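Local structure of maleylacetate reductase (Agrobacterium tumefaciens, 3HL0) at residues Leu309-Gly312 and Ala313-Asp317. The protein catalyses the NADH-dependent reduction of maleylacetate to 3-oxoadipate, probably as a step in the breakdown of gamma-resorcylate. Numbering follows the deposited sequence.
Sequences LGVG and ADDLD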
loop_
_atom_site.group_PDB
_atom_site.type_symbol
_atom_site.label_atom_id
_atom_site.label_comp_id
_atom_site.label_asym_id
_atom_site.label_seq_id
_atom_site.Cartn_x
_atom_site.Cartn_y
_atom_site.Cartn_z
ATOM N N LEU A 309 2.621 -5.944 11.978
ATOM C CA LEU A 309 3.280 -5.179 10.904
ATOM C C LEU A 309 4.496 -5.878 10.329
ATOM O O LEU A 309 5.169 -5.340 9.475
ATOM C CB LEU A 309 3.628 -3.723 11.330
ATOM C CG LEU A 309 2.454 -2.957 11.943
ATOM C CD1 LEU A 309 2.911 -1.482 12.164
ATOM C CD2 LEU A 309 1.178 -3.023 11.075
ATOM N N GLY A 310 4.743 -7.097 10.811
ATOM C CA GLY A 310 5.866 -7.933 10.310
ATOM C C GLY A 310 7.157 -7.728 11.081
ATOM O O GLY A 310 8.188 -8.250 10.683
ATOM N N VAL A 311 7.128 -6.976 12.193
ATOM C CA VAL A 311 8.327 -6.865 13.016
ATOM C C VAL A 311 8.544 -8.210 13.756
ATOM O O VAL A 311 7.611 -8.769 14.324
ATOM C CB VAL A 311 8.170 -5.708 14.042
ATOM C CG1 VAL A 311 9.437 -5.573 14.957
ATOM C CG2 VAL A 311 7.906 -4.402 13.290
ATOM N N GLY A 312 9.794 -8.668 13.761
ATOM C CA GLY A 312 10.132 -9.876 14.523
ATOM C C GLY A 312 10.698 -9.558 15.886
ATOM O O GLY A 312 11.271 -8.470 16.084
ATOM N N ALA A 313 10.576 -10.529 16.796
ATOM C CA ALA A 313 11.216 -10.378 18.117
ATOM C C ALA A 313 12.730 -10.068 18.021
ATOM O O ALA A 313 13.247 -9.288 18.831
ATOM C CB ALA A 313 10.913 -11.573 19.010
ATOM N N ASP A 314 13.417 -10.574 16.979
ATOM C CA ASP A 314 14.846 -10.300 16.802
ATOM C C ASP A 314 15.180 -8.908 16.248
ATOM O O ASP A 314 16.353 -8.510 16.163
ATOM C CB ASP A 314 15.517 -11.393 15.955
ATOM C CG ASP A 314 14.874 -11.561 14.586
ATOM O OD1 ASP A 314 13.743 -11.067 14.317
ATOM O OD2 ASP A 314 15.504 -12.238 13.749
ATOM N N ASP A 315 14.151 -8.134 15.896
ATOM C CA ASP A 315 14.346 -6.757 15.452
ATOM C C ASP A 315 14.341 -5.766 16.614
ATOM O O ASP A 315 14.779 -4.623 16.459
ATOM C CB ASP A 315 13.192 -6.346 14.510
ATOM C CG ASP A 315 13.210 -7.092 13.154
ATOM O OD1 ASP A 315 14.319 -7.218 12.580
ATOM O OD2 ASP A 315 12.097 -7.503 12.689
ATOM N N LEU A 316 13.890 -6.200 17.779
ATOM C CA LEU A 316 13.611 -5.220 18.856
ATOM C C LEU A 316 14.884 -4.652 19.471
ATOM O O LEU A 316 14.993 -3.455 19.692
ATOM C CB LEU A 316 12.706 -5.875 19.914
ATOM C CG LEU A 316 11.372 -6.387 19.381
ATOM C CD1 LEU A 316 10.582 -7.012 20.502
ATOM C CD2 LEU A 316 10.589 -5.200 18.681
ATOM N N ASP A 317 15.882 -5.497 19.669
ATOM C CA ASP A 317 17.172 -4.991 20.204
ATOM C C ASP A 317 17.865 -4.025 19.226
ATOM O O ASP A 317 18.262 -2.936 19.639
ATOM C CB ASP A 317 18.118 -6.143 20.649
ATOM C CG ASP A 317 17.671 -6.828 21.935
ATOM O OD1 ASP A 317 17.119 -6.178 22.852
ATOM O OD2 ASP A 317 17.893 -8.059 22.075
HETATM O O HOH W 1 10.845 -7.983 10.280
#
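Gly-312 and Asp-315 exchange two hydrogen bonds where a loop turns into a helix, a compact example of side-chain and backbone bonding at the entrance to a helix. The first uses the side chain: Gly-312 N donates to Asp-315 OD2 at 2.8 Å, nearly straight at 163°, reaching the oxygen on its anti side and somewhat out of the carboxylate plane. With chi1 at -68°, CG of Asp-315 stands beside its own backbone N, which folds the carboxylate back over the incoming chain. The second bond runs the other way through the backbone, Asp-315 N to Gly-312 O at 2.9 Å; it closes a type I turn through Ala-313 and Asp-314.

A water extends the polar network, bonded to Asp-315 OD2 at 2.8 Å and to Gly-310 O at 2.7 Å. That same carbonyl accepts a hydrogen bond from His-213 of the second subunit, so the turn borders the dimer interface.

Apolar contact adds a second link. CG1 of Val-311 lies 3.9 Å from CD2 of Leu-316, the two side chains crossing at about a right angle; Val-311 also touches Leu-251 and Leu-253, while Phe-347 packs on the leucine. The side-chain bond supplies half of a capping box, the return bond being the turn's own, and the apolar pair five apart resembles a hydrophobic staple, here leading into helix 316-323 of the C-terminal helical region.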